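Local atomic coordinates of beta sliding clamp (Bartonella birtlesii LL-WM9, PDB entry 6PTR), a protein that probably encircles DNA as a ring-shaped head-to-tail homodimer and tethers DNA polymerases to it, conferring processivity on replication. Residues Phe18-Gly23 against Leu82-Arg87; Arg10-Ser16 against Asp91-Leu97; Ala74-Pro78 against Leu118-Lys123; Val25-Glu30 against Leu52-Asp56. All coordinates share one frame; numbering follows the deposited sequence.

Contact 1: residues Phe18-Gly23 against Leu82-Arg87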
loop_
_atom_site.group_PDB
_atom_site.type_symbol
_atom_site.label_atom_id
_atom_site.label_comp_id
_atom_site.label_asym_id
_atom_site.label_seq_id
_atom_site.Cartn_x
_atom_site.Cartn_y
_atom_site.Cartn_z
ATOM N N PHE C 18 10.591 23.849 -3.663
ATOM C CA PHE C 18 11.503 23.133 -2.778
ATOM C C PHE C 18 11.091 21.675 -2.613
ATOM O O PHE C 18 11.943 20.775 -2.588
ATOM C CB PHE C 18 11.549 23.814 -1.410
ATOM C CG PHE C 18 12.616 23.264 -0.498
ATOM C CD1 PHE C 18 13.951 23.523 -0.754
ATOM C CD2 PHE C 18 12.290 22.522 0.619
ATOM C CE1 PHE C 18 14.946 23.018 0.066
ATOM C CE2 PHE C 18 13.293 22.017 1.447
ATOM C CZ PHE C 18 14.628 22.272 1.153
ATOM N N PHE C 19 9.787 21.434 -2.487
ATOM C CA PHE C 19 9.268 20.076 -2.331
ATOM C C PHE C 19 9.576 19.232 -3.560
ATOM O O PHE C 19 9.997 18.074 -3.443
ATOM C CB PHE C 19 7.765 20.154 -2.096
ATOM C CG PHE C 19 7.128 18.835 -1.751
ATOM C CD1 PHE C 19 7.564 18.110 -0.651
ATOM C CD2 PHE C 19 6.093 18.340 -2.513
ATOM C CE1 PHE C 19 6.964 16.893 -0.318
ATOM C CE2 PHE C 19 5.490 17.127 -2.193
ATOM C CZ PHE C 19 5.934 16.407 -1.093
ATOM N N LYS C 20 9.362 19.802 -4.751
ATOM C CA LYS C 20 9.655 19.082 -5.984
ATOM C C LYS C 20 11.128 18.719 -6.073
ATOM O O LYS C 20 11.474 17.577 -6.396
ATOM C CB LYS C 20 9.240 19.913 -7.199
ATOM C CG LYS C 20 9.397 19.145 -8.506
ATOM C CD LYS C 20 8.793 19.885 -9.691
ATOM C CE LYS C 20 8.808 19.021 -10.951
ATOM N NZ LYS C 20 7.798 17.923 -10.912
ATOM N N SER C 21 12.015 19.675 -5.777
ATOM C CA SER C 21 13.445 19.407 -5.875
ATOM C C SER C 21 13.884 18.402 -4.819
ATOM O O SER C 21 14.610 17.444 -5.123
ATOM C CB SER C 21 14.244 20.711 -5.751
ATOM O OG SER C 21 13.882 21.633 -6.777
ATOM N N LEU C 22 13.428 18.586 -3.575
ATOM C CA LEU C 22 13.735 17.633 -2.517
ATOM C C LEU C 22 13.237 16.239 -2.872
ATOM O O LEU C 22 13.899 15.245 -2.565
ATOM C CB LEU C 22 13.107 18.091 -1.198
ATOM C CG LEU C 22 13.516 17.386 0.090
ATOM C CD1 LEU C 22 15.032 17.403 0.278
ATOM C CD2 LEU C 22 12.811 18.045 1.271
ATOM N N GLY C 23 12.065 16.144 -3.505
ATOM C CA GLY C 23 11.557 14.845 -3.889
ATOM C C GLY C 23 12.480 14.130 -4.851
ATOM O O GLY C 23 12.585 12.901 -4.823
ATOM N N LEU C 82 13.078 15.961 6.612
ATOM C CA LEU C 82 12.835 17.224 5.925
ATOM C C LEU C 82 11.742 17.066 4.883
ATOM O O LEU C 82 10.856 17.916 4.779
ATOM C CB LEU C 82 14.109 17.728 5.271
ATOM C CG LEU C 82 13.983 19.051 4.530
ATOM C CD1 LEU C 82 13.547 20.189 5.474
ATOM C CD2 LEU C 82 15.309 19.378 3.866
ATOM N N TYR C 83 11.782 15.974 4.109
ATOM C CA TYR C 83 10.737 15.733 3.112
ATOM C C TYR C 83 9.360 15.634 3.764
ATOM O O TYR C 83 8.388 16.235 3.288
ATOM C CB TYR C 83 11.035 14.452 2.319
ATOM C CG TYR C 83 10.100 14.271 1.141
ATOM C CD1 TYR C 83 10.255 15.043 0.004
ATOM C CD2 TYR C 83 9.056 13.348 1.178
ATOM C CE1 TYR C 83 9.410 14.900 -1.083
ATOM C CE2 TYR C 83 8.194 13.190 0.087
ATOM C CZ TYR C 83 8.389 13.976 -1.043
ATOM O OH TYR C 83 7.552 13.861 -2.142
ATOM N N ASP C 84 9.250 14.865 4.854
ATOM C CA ASP C 84 7.951 14.711 5.499
ATOM C C ASP C 84 7.443 16.043 6.038
ATOM O O ASP C 84 6.232 16.306 6.006
ATOM C CB ASP C 84 8.035 13.667 6.611
ATOM C CG ASP C 84 8.232 12.253 6.077
ATOM O OD1 ASP C 84 7.878 11.990 4.909
ATOM O OD2 ASP C 84 8.740 11.399 6.831
ATOM N N ILE C 85 8.341 16.900 6.529
ATOM C CA ILE C 85 7.923 18.215 7.013
ATOM C C ILE C 85 7.395 19.065 5.859
ATOM O O ILE C 85 6.271 19.586 5.909
ATOM C CB ILE C 85 9.086 18.914 7.743
ATOM C CG1 ILE C 85 9.342 18.242 9.094
ATOM C CG2 ILE C 85 8.818 20.423 7.882
ATOM C CD1 ILE C 85 10.690 18.652 9.703
ATOM N N VAL C 86 8.183 19.184 4.788
ATOM C CA VAL C 86 7.782 20.028 3.665
ATOM C C VAL C 86 6.494 19.513 3.022
ATOM O O VAL C 86 5.632 20.303 2.594
ATOM C CB VAL C 86 8.945 20.119 2.655
ATOM C CG1 VAL C 86 8.557 21.024 1.443
ATOM C CG2 VAL C 86 10.186 20.697 3.333
ATOM N N ARG C 87 6.315 18.193 2.973
ATOM C CA ARG C 87 5.067 17.637 2.448
ATOM C C ARG C 87 3.836 18.203 3.146
ATOM O O ARG C 87 2.785 18.364 2.518
ATOM C CB ARG C 87 5.071 16.115 2.574
ATOM C CG ARG C 87 3.803 15.441 2.036
ATOM C CD ARG C 87 3.849 13.960 2.352
ATOM N NE ARG C 87 4.449 13.764 3.668
ATOM C CZ ARG C 87 3.775 13.528 4.791
ATOM N NH1 ARG C 87 2.440 13.418 4.789
ATOM N NH2 ARG C 87 4.455 13.389 5.922
HETATM O O HOH W 1 8.161 15.941 -4.373
#

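Contact 2: residues Arg10-Ser16 against Asp91-Leu97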
loop_
_atom_site.group_PDB
_atom_site.type_symbol
_atom_site.label_atom_id
_atom_site.label_comp_id
_atom_site.label_asym_id
_atom_site.label_seq_id
_atom_site.Cartn_x
_atom_site.Cartn_y
_atom_site.Cartn_z
ATOM N N ARG C 10 20.811 31.586 5.168
ATOM C CA ARG C 10 19.437 32.049 5.332
ATOM C C ARG C 10 18.815 32.163 3.949
ATOM O O ARG C 10 19.267 32.966 3.130
ATOM C CB ARG C 10 19.383 33.391 6.063
ATOM C CG ARG C 10 17.962 33.813 6.326
ATOM C CD ARG C 10 17.858 34.953 7.304
ATOM N NE ARG C 10 16.492 35.464 7.316
ATOM C CZ ARG C 10 15.536 35.014 8.123
ATOM N NH1 ARG C 10 15.807 34.058 9.001
ATOM N NH2 ARG C 10 14.312 35.524 8.058
ATOM N N ILE C 11 17.792 31.359 3.671
ATOM C CA ILE C 11 17.139 31.383 2.365
ATOM C C ILE C 11 15.634 31.328 2.559
ATOM O O ILE C 11 15.137 30.713 3.503
ATOM C CB ILE C 11 17.598 30.220 1.462
ATOM C CG1 ILE C 11 17.387 28.885 2.172
ATOM C CG2 ILE C 11 19.058 30.423 1.080
ATOM C CD1 ILE C 11 17.779 27.636 1.311
ATOM N N THR C 12 14.913 32.000 1.666
ATOM C CA THR C 12 13.458 31.911 1.608
ATOM C C THR C 12 13.102 31.252 0.286
ATOM O O THR C 12 13.477 31.763 -0.769
ATOM C CB THR C 12 12.818 33.301 1.706
ATOM O OG1 THR C 12 13.160 33.899 2.960
ATOM C CG2 THR C 12 11.287 33.213 1.585
ATOM N N VAL C 13 12.395 30.121 0.334
ATOM C CA VAL C 13 12.117 29.371 -0.883
ATOM C C VAL C 13 10.619 29.152 -1.026
ATOM O O VAL C 13 9.866 29.185 -0.053
ATOM C CB VAL C 13 12.848 28.026 -0.886
ATOM C CG1 VAL C 13 14.344 28.276 -0.822
ATOM C CG2 VAL C 13 12.368 27.192 0.291
ATOM N N ASP C 14 10.192 28.933 -2.270
ATOM C CA ASP C 14 8.816 28.543 -2.523
ATOM C C ASP C 14 8.636 27.105 -2.063
ATOM O O ASP C 14 9.445 26.234 -2.393
ATOM C CB ASP C 14 8.494 28.696 -4.012
ATOM C CG ASP C 14 7.092 28.234 -4.364
ATOM O OD1 ASP C 14 6.118 28.939 -4.020
ATOM O OD2 ASP C 14 6.965 27.167 -5.003
ATOM N N ARG C 15 7.569 26.848 -1.301
ATOM C CA ARG C 15 7.373 25.498 -0.775
ATOM C C ARG C 15 7.267 24.473 -1.903
ATOM O O ARG C 15 7.917 23.423 -1.864
ATOM C CB ARG C 15 6.134 25.463 0.112
ATOM C CG ARG C 15 5.812 24.077 0.644
ATOM C CD ARG C 15 4.817 23.357 -0.259
ATOM N NE ARG C 15 4.568 22.001 0.223
ATOM C CZ ARG C 15 3.988 21.039 -0.489
ATOM N NH1 ARG C 15 3.602 21.259 -1.743
ATOM N NH2 ARG C 15 3.809 19.841 0.053
ATOM N N SER C 16 6.456 24.768 -2.923
ATOM C CA SER C 16 6.201 23.775 -3.963
ATOM C C SER C 16 7.456 23.484 -4.772
ATOM O O SER C 16 7.750 22.324 -5.074
ATOM C CB SER C 16 5.067 24.239 -4.868
ATOM O OG SER C 16 3.830 24.085 -4.202
ATOM N N ASP C 91 0.870 24.302 0.012
ATOM C CA ASP C 91 1.180 24.742 -1.337
ATOM C C ASP C 91 0.959 26.244 -1.458
ATOM O O ASP C 91 -0.003 26.792 -0.914
ATOM C CB ASP C 91 0.295 23.987 -2.328
ATOM C CG ASP C 91 0.985 23.720 -3.639
ATOM O OD1 ASP C 91 1.573 24.665 -4.209
ATOM O OD2 ASP C 91 0.950 22.557 -4.096
ATOM N N GLY C 92 1.872 26.918 -2.150
ATOM C CA GLY C 92 1.787 28.355 -2.293
ATOM C C GLY C 92 2.295 29.152 -1.114
ATOM O O GLY C 92 2.220 30.386 -1.143
ATOM N N SER C 93 2.805 28.501 -0.080
ATOM C CA SER C 93 3.444 29.184 1.031
ATOM C C SER C 93 4.938 29.343 0.754
ATOM O O SER C 93 5.477 28.794 -0.213
ATOM C CB SER C 93 3.230 28.405 2.322
ATOM O OG SER C 93 3.800 27.111 2.209
ATOM N N GLU C 94 5.606 30.110 1.618
ATOM C CA GLU C 94 7.056 30.259 1.589
ATOM C C GLU C 94 7.661 29.632 2.835
ATOM O O GLU C 94 7.016 29.518 3.876
ATOM C CB GLU C 94 7.475 31.732 1.511
ATOM C CG GLU C 94 7.204 32.368 0.168
ATOM C CD GLU C 94 7.727 33.786 0.078
ATOM O OE1 GLU C 94 7.673 34.514 1.099
ATOM O OE2 GLU C 94 8.193 34.168 -1.018
ATOM N N ILE C 95 8.918 29.229 2.717
ATOM C CA ILE C 95 9.640 28.580 3.805
ATOM C C ILE C 95 10.954 29.311 3.984
ATOM O O ILE C 95 11.689 29.492 3.013
ATOM C CB ILE C 95 9.925 27.101 3.504
ATOM C CG1 ILE C 95 8.643 26.355 3.164
ATOM C CG2 ILE C 95 10.596 26.454 4.694
ATOM C CD1 ILE C 95 8.938 24.965 2.631
ATOM N N VAL C 96 11.266 29.690 5.218
ATOM C CA VAL C 96 12.562 30.277 5.542
ATOM C C VAL C 96 13.424 29.214 6.209
ATOM O O VAL C 96 13.051 28.665 7.253
ATOM C CB VAL C 96 12.413 31.508 6.445
ATOM C CG1 VAL C 96 13.797 32.072 6.782
ATOM C CG2 VAL C 96 11.551 32.580 5.771
ATOM N N LEU C 97 14.572 28.912 5.604
ATOM C CA LEU C 97 15.527 27.946 6.126
ATOM C C LEU C 97 16.755 28.717 6.593
ATOM O O LEU C 97 17.334 29.489 5.821
ATOM C CB LEU C 97 15.892 26.919 5.047
ATOM C CG LEU C 97 14.662 26.276 4.387
ATOM C CD1 LEU C 97 15.019 25.534 3.098
ATOM C CD2 LEU C 97 13.991 25.346 5.343
HETATM O O HOH W 2 4.616 27.058 -2.959
#

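Contact 3: residues Ala74-Pro78 against Leu118-Lys123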
loop_
_atom_site.group_PDB
_atom_site.type_symbol
_atom_site.label_atom_id
_atom_site.label_comp_id
_atom_site.label_asym_id
_atom_site.label_seq_id
_atom_site.Cartn_x
_atom_site.Cartn_y
_atom_site.Cartn_z
ATOM N N ALA C 74 25.675 26.693 3.854
ATOM C CA ALA C 74 25.264 25.324 3.599
ATOM C C ALA C 74 25.073 24.591 4.916
ATOM O O ALA C 74 25.577 24.996 5.968
ATOM C CB ALA C 74 26.291 24.585 2.733
ATOM N N ILE C 75 24.346 23.476 4.831
ATOM C CA ILE C 75 24.048 22.660 6.002
ATOM C C ILE C 75 23.499 21.343 5.478
ATOM O O ILE C 75 23.001 21.278 4.352
ATOM C CB ILE C 75 23.025 23.394 6.914
ATOM C CG1 ILE C 75 22.910 22.714 8.277
ATOM C CG2 ILE C 75 21.654 23.452 6.261
ATOM C CD1 ILE C 75 24.118 22.902 9.134
ATOM N N THR C 76 23.602 20.279 6.278
ATOM C CA THR C 76 22.964 19.025 5.893
ATOM C C THR C 76 21.903 18.685 6.933
ATOM O O THR C 76 22.054 19.000 8.118
ATOM C CB THR C 76 23.968 17.851 5.729
ATOM O OG1 THR C 76 24.273 17.291 7.013
ATOM C CG2 THR C 76 25.248 18.316 5.057
ATOM N N VAL C 77 20.805 18.091 6.463
ATOM C CA VAL C 77 19.556 17.945 7.212
ATOM C C VAL C 77 19.057 16.526 6.973
ATOM O O VAL C 77 19.135 16.058 5.828
ATOM C CB VAL C 77 18.496 18.961 6.730
ATOM C CG1 VAL C 77 17.335 19.040 7.680
ATOM C CG2 VAL C 77 19.117 20.354 6.489
ATOM N N PRO C 78 18.542 15.805 7.982
ATOM C CA PRO C 78 17.992 14.462 7.714
ATOM C C PRO C 78 16.931 14.490 6.622
ATOM O O PRO C 78 15.967 15.256 6.698
ATOM C CB PRO C 78 17.422 14.043 9.072
ATOM C CG PRO C 78 18.317 14.788 10.069
ATOM C CD PRO C 78 18.495 16.131 9.423
ATOM N N LEU C 118 15.860 21.809 13.658
ATOM C CA LEU C 118 16.287 20.443 13.361
ATOM C C LEU C 118 17.773 20.276 13.653
ATOM O O LEU C 118 18.585 21.115 13.262
ATOM C CB LEU C 118 16.008 20.060 11.906
ATOM C CG LEU C 118 14.565 20.007 11.415
ATOM C CD1 LEU C 118 14.545 19.404 10.012
ATOM C CD2 LEU C 118 13.689 19.206 12.372
ATOM N N GLN C 119 18.112 19.189 14.334
ATOM C CA GLN C 119 19.503 18.807 14.523
ATOM C C GLN C 119 20.110 18.412 13.186
ATOM O O GLN C 119 19.576 17.556 12.479
ATOM C CB GLN C 119 19.601 17.647 15.513
ATOM C CG GLN C 119 19.187 17.986 16.929
ATOM C CD GLN C 119 18.991 16.744 17.789
ATOM O OE1 GLN C 119 19.345 15.633 17.385
ATOM N NE2 GLN C 119 18.425 16.926 18.973
ATOM N N CYS C 120 21.248 19.019 12.858
ATOM C CA CYS C 120 21.869 18.908 11.550
ATOM C C CYS C 120 23.333 18.495 11.692
ATOM O O CYS C 120 23.857 18.319 12.796
ATOM C CB CYS C 120 21.777 20.238 10.807
ATOM S SG CYS C 120 20.105 20.591 10.236
ATOM N N LEU C 121 23.991 18.362 10.546
ATOM C CA LEU C 121 25.412 18.090 10.489
ATOM C C LEU C 121 26.030 19.023 9.454
ATOM O O LEU C 121 25.394 19.333 8.439
ATOM C CB LEU C 121 25.663 16.619 10.127
ATOM C CG LEU C 121 25.227 15.605 11.190
ATOM C CD1 LEU C 121 25.300 14.188 10.658
ATOM C CD2 LEU C 121 26.086 15.747 12.443
ATOM N N PRO C 122 27.250 19.500 9.680
ATOM C CA PRO C 122 27.821 20.520 8.788
ATOM C C PRO C 122 28.195 19.948 7.429
ATOM O O PRO C 122 28.468 18.758 7.271
ATOM C CB PRO C 122 29.071 21.000 9.543
ATOM C CG PRO C 122 29.463 19.834 10.393
ATOM C CD PRO C 122 28.137 19.205 10.821
ATOM N N LYS C 123 28.227 20.843 6.436
ATOM C CA LYS C 123 28.615 20.460 5.079
ATOM C C LYS C 123 29.961 19.742 5.030
ATOM O O LYS C 123 30.151 18.821 4.217
ATOM C CB LYS C 123 28.663 21.701 4.188
ATOM C CG LYS C 123 29.185 21.413 2.791
ATOM C CD LYS C 123 29.360 22.672 1.945
ATOM C CE LYS C 123 29.973 22.326 0.580
ATOM N NZ LYS C 123 30.107 23.531 -0.300
HETATM O O HOH W 3 27.564 23.506 7.279
#

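Contact 4: residues Val25-Glu30 against Leu52-Asp56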
loop_
_atom_site.group_PDB
_atom_site.type_symbol
_atom_site.label_atom_id
_atom_site.label_comp_id
_atom_site.label_asym_id
_atom_site.label_seq_id
_atom_site.Cartn_x
_atom_site.Cartn_y
_atom_site.Cartn_z
ATOM N N VAL C 25 15.779 14.277 -4.866
ATOM C CA VAL C 25 17.087 13.876 -4.347
ATOM C C VAL C 25 16.960 12.918 -3.168
ATOM O O VAL C 25 17.781 12.007 -3.007
ATOM C CB VAL C 25 17.941 15.098 -3.953
ATOM C CG1 VAL C 25 18.022 16.068 -5.115
ATOM C CG2 VAL C 25 17.377 15.768 -2.743
ATOM N N HIS C 26 15.907 13.080 -2.368
ATOM C CA HIS C 26 15.855 12.398 -1.080
ATOM C C HIS C 26 15.761 10.886 -1.224
ATOM O O HIS C 26 16.236 10.163 -0.342
ATOM C CB HIS C 26 14.685 12.940 -0.236
ATOM C CG HIS C 26 13.373 12.272 -0.491
ATOM N ND1 HIS C 26 12.594 12.542 -1.597
ATOM C CD2 HIS C 26 12.681 11.364 0.239
ATOM C CE1 HIS C 26 11.494 11.812 -1.550
ATOM N NE2 HIS C 26 11.524 11.084 -0.449
ATOM N N ARG C 27 15.163 10.380 -2.306
ATOM C CA ARG C 27 14.961 8.939 -2.396
ATOM C C ARG C 27 16.259 8.159 -2.601
ATOM O O ARG C 27 16.236 6.925 -2.528
ATOM C CB ARG C 27 13.960 8.597 -3.512
ATOM C CG ARG C 27 13.704 9.678 -4.565
ATOM C CD ARG C 27 12.588 9.235 -5.543
ATOM N NE ARG C 27 12.697 9.859 -6.865
ATOM C CZ ARG C 27 11.810 10.706 -7.385
ATOM N NH1 ARG C 27 10.722 11.041 -6.701
ATOM N NH2 ARG C 27 12.008 11.214 -8.598
ATOM N N VAL C 28 17.379 8.840 -2.844
ATOM C CA VAL C 28 18.669 8.175 -2.969
ATOM C C VAL C 28 19.147 7.698 -1.607
ATOM O O VAL C 28 19.872 6.696 -1.496
ATOM C CB VAL C 28 19.652 9.149 -3.648
ATOM C CG1 VAL C 28 21.094 8.806 -3.345
ATOM C CG2 VAL C 28 19.395 9.105 -5.125
ATOM N N VAL C 29 18.706 8.373 -0.548
ATOM C CA VAL C 29 19.068 7.985 0.802
ATOM C C VAL C 29 18.458 6.630 1.122
ATOM O O VAL C 29 17.268 6.384 0.876
ATOM C CB VAL C 29 18.614 9.068 1.792
ATOM C CG1 VAL C 29 18.823 8.597 3.219
ATOM C CG2 VAL C 29 19.357 10.360 1.516
ATOM N N GLU C 30 19.274 5.729 1.653
ATOM C CA GLU C 30 18.766 4.441 2.091
ATOM C C GLU C 30 18.162 4.581 3.484
ATOM O O GLU C 30 18.747 5.213 4.368
ATOM C CB GLU C 30 19.886 3.399 2.092
ATOM C CG GLU C 30 19.436 1.970 1.788
ATOM C CD GLU C 30 19.133 1.735 0.312
ATOM O OE1 GLU C 30 18.059 1.172 0.014
ATOM O OE2 GLU C 30 19.964 2.106 -0.549
ATOM N N LEU C 52 20.638 20.926 -3.873
ATOM C CA LEU C 52 20.387 19.800 -2.978
ATOM C C LEU C 52 21.227 18.629 -3.457
ATOM O O LEU C 52 21.273 18.358 -4.655
ATOM C CB LEU C 52 18.904 19.410 -2.982
ATOM C CG LEU C 52 17.941 20.560 -2.662
ATOM C CD1 LEU C 52 16.501 20.098 -2.718
ATOM C CD2 LEU C 52 18.284 21.181 -1.300
ATOM N N LYS C 53 21.890 17.929 -2.533
ATOM C CA LYS C 53 22.720 16.783 -2.905
ATOM C C LYS C 53 22.426 15.643 -1.940
ATOM O O LYS C 53 22.327 15.870 -0.733
ATOM C CB LYS C 53 24.215 17.151 -2.850
ATOM C CG LYS C 53 25.185 16.037 -3.273
ATOM C CD LYS C 53 26.679 16.425 -3.079
ATOM C CE LYS C 53 27.183 17.377 -4.129
ATOM N NZ LYS C 53 28.673 17.535 -4.022
ATOM N N ALA C 54 22.273 14.422 -2.467
ATOM C CA ALA C 54 22.179 13.238 -1.620
ATOM C C ALA C 54 23.048 12.153 -2.235
ATOM O O ALA C 54 23.293 12.164 -3.438
ATOM C CB ALA C 54 20.727 12.721 -1.482
ATOM N N THR C 55 23.509 11.208 -1.408
ATOM C CA THR C 55 24.398 10.168 -1.920
ATOM C C THR C 55 24.274 8.948 -1.022
ATOM O O THR C 55 23.933 9.060 0.156
ATOM C CB THR C 55 25.873 10.615 -1.979
ATOM O OG1 THR C 55 26.667 9.587 -2.594
ATOM C CG2 THR C 55 26.424 10.856 -0.582
ATOM N N ASP C 56 24.510 7.773 -1.599
ATOM C CA ASP C 56 24.763 6.592 -0.788
ATOM C C ASP C 56 26.189 6.072 -0.968
ATOM O O ASP C 56 26.471 4.922 -0.619
ATOM C CB ASP C 56 23.731 5.504 -1.097
ATOM C CG ASP C 56 23.867 4.926 -2.498
ATOM O OD1 ASP C 56 24.826 5.246 -3.224
ATOM O OD2 ASP C 56 22.985 4.120 -2.864
HETATM O O HOH W 4 22.253 7.297 1.834
#

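Contact 1: residues Phe18-Gly23 against Leu82-Arg87
Two helices of the N-terminal domain, Phe18-Gly23 and Leu82-Arg87, pack in a largely buried antiparallel pair, their axes 9.9 Å apart and crossing at -151°. In sliding clamps such helix pairs line the inner wall of the ring. On one side of the interface Phe19 and Tyr83 form an offset, barely overlapping aromatic pair, their planes nearly parallel (17°). CE1 of Phe19 lies over one face of Tyr83 near its rim, 3.2 Å from CE1 of the tyrosine. Both rings leave their helices anti to the backbone N (chi1 -173° for Phe19), which swings them into the groove between the two axes. A water joins the same pair, donating to Phe19 O and meeting Tyr83 OH at 3.1 Å in the plane of the ring. On the buried side, CD2 of Leu22 wedges between Leu82 CG and Tyr83 CA, 3.6 Å from each. Phe18 presents its ring edge to Val86 CG2 (CE2 at 3.9 Å), while Val86 CG1 lies against CD1 of Phe19. CA of Gly23 comes close to CE1 of Tyr83. Beneath this pair, Phe18 rests on Phe65 and Leu97 and Val86 on Ile95, seating the helices on strands 59-69 and 94-99, while His26 stacks on Tyr83.

Contact 2: residues Arg10-Ser16 against Asp91-Leu97
Arg15 leaves the backbone with CG trans to its N (chi1 177°), which sets CG beside CB against CD1 of Ile95; a sharp bend at chi2 (-94°) then sends CD and the guanidinium past Asp91. NH1 and Asp91 OD2 are 3.8 Å apart, a long salt bridge and a tentative one, because Asp91 is poorly ordered. The firmer partner of this guanidinium is Val86 O, bonded to NE, and the ring of Phe19 adds a cation-pi contact.

The frame beneath is an antiparallel strand pair. Ile11 with Leu97 and Val13 with Ile95 are hydrogen-bonded pairs, each closed by two N-H...O bonds, Val13 N to Ile95 O measuring 2.8 Å; Thr12 with Val96 and Asp14 with Glu94 are non-hydrogen-bonded pairs. Arg15 N extends the pairing to Ser93 O at 3.1 Å, with the donor tilted 26° from the carbonyl plane. Ile11 CG1 meets Leu97 CB at 3.8 Å and Val13 CG2 meets Ile95 CB, on the face that packs against strand 59-69. On the other face the extended Arg10 lays its guanidinium over Val96 CG1, 3.6 Å from NH1, and its NE is salt-bridged to Glu70.

Asp14 is the N-cap of helix 15-26: OD2 accepts from Gln17 N, and OD1 takes a 2.6 Å bond from a water that also accepts from Ser16 N. The 2.3 Å spacing of Ser16 OG and Asp91 OD1 is doubtful for the same reason. The chemistry thus grades from a buried apolar face and regular backbone bonds to a hydrated polar end where Asp91 is poorly ordered.

Contact 3: residues Ala74-Pro78 against Leu118-Lys123
Thr76 and Leu121 form a single antiparallel bridge, with Thr76 N bonded to Leu121 O at 3.0 Å and Leu121 N to Thr76 O at 3.2 Å; the regular strand pairing does not continue beyond it. The carbonyl of Leu121 is gripped twice by one residue. The backbone N of Thr76 approaches almost head-on (C=O...N 172°), whereas OG1 donates at 2.7 Å from above the carbonyl plane, 43° out of it. OG1 reaches that spot because it sits between the backbone N and the carbonyl carbon (chi1 82°), next to its own N-H. Asn40 ND2 is a further hydrogen-bonding partner of the same hydroxyl.

Cys120 fills the inner side: its CB presses on Thr76 O and touches Ile75 CG1 at 3.7 Å, while SG lies beside Val77 CG2 at 3.9 Å. The other branch of Val77, CG1, crosses Leu118 CD1 at about a right angle. At the far end the straight chain of Lys123 runs alongside Ala74, CD to CB 3.7 Å, and carries NZ on to a salt bridge with Asp44. A water spans the gap there, donating to Ala74 O and accepting from Lys123 N at 2.9 Å.

The bridge ties strand 71-78 to the chain leaving strand 114-119, each outermost in its own sheet within this chain. Gln119 continues into the dimer interface through backbone bonds to the second subunit and through NE2 to Pro312 O of that subunit. Two donors from one residue on a single carbonyl, backed by apolar contacts, suggest a short joint held by three hydrogen bonds, with a polar, hydrated rim.

Contact 4: residues Val25-Glu30 against Leu52-Asp56
The carboxylates of Glu30 and Asp56 are the flat side-chain groups that approach each other here, OE2 of the former 4.3 Å from OD2 of the latter. Lys212 NZ, from the central domain, forms salt bridges with both of these oxygens, and it also bonds Val28 O. The Asp56 carboxylate works at its other oxygen too: OD1 accepts from Asp58 N, an Asx turn, and from Leu59 N.

Behind this polar edge the contact is apolar. Val25, in the last part of helix 15-26, crosses Leu52 at about a right angle, with CG2 4.0 Å from Leu52 CB. The methyl of Ala54 points into the turn that follows; it lies 3.4 Å from Val25 O and 4.1 Å from Val29 CG2. Val28 is turned so that CG1 lies anti to its backbone N (chi1 157°), and this methyl rests 3.8 Å from Thr55 CA, against the strand backbone. The turn itself, type I from His26 to Val29, is closed by Val29 N to His26 O at 3.1 Å, and Val29 O is bonded by Tyr80 OH. No direct hydrogen bond joins the segments; instead a water donates to Thr55 O at 3.0 Å and accepts weakly from Glu30 N.

Valines on a small alanine let the chain around Val25-Val29 lie close to strand 49-55, while the two nearby acids would probably repel each other without the lysine, whose shared charge is likely to stabilise both as carboxylates. That lysine also makes the contact a meeting point of the N-terminal and central domains.

All four contacts lie in the N-terminal domain. Contacts 1 and 4 are the buried ones and share helix 15-26, contact 1 its middle and contact 4 its last part: Leu22 touches Leu52, and Tyr83 meets His26. Neither has a direct hydrogen bond across it; side-chain packing and a water do the joining. Contacts 2 and 3 are only partly buried and rest on backbone bonding, regular in contact 2 and reduced to one bridge in contact 3. Contact 2 also starts helix 15-26, and its Arg15 binds Val86 O of contact 1. Contact 3 meets contact 1 through Leu118 on Ile85, and both reach the second subunit. Charged groups gather at the margins of contacts 2, 3 and 4.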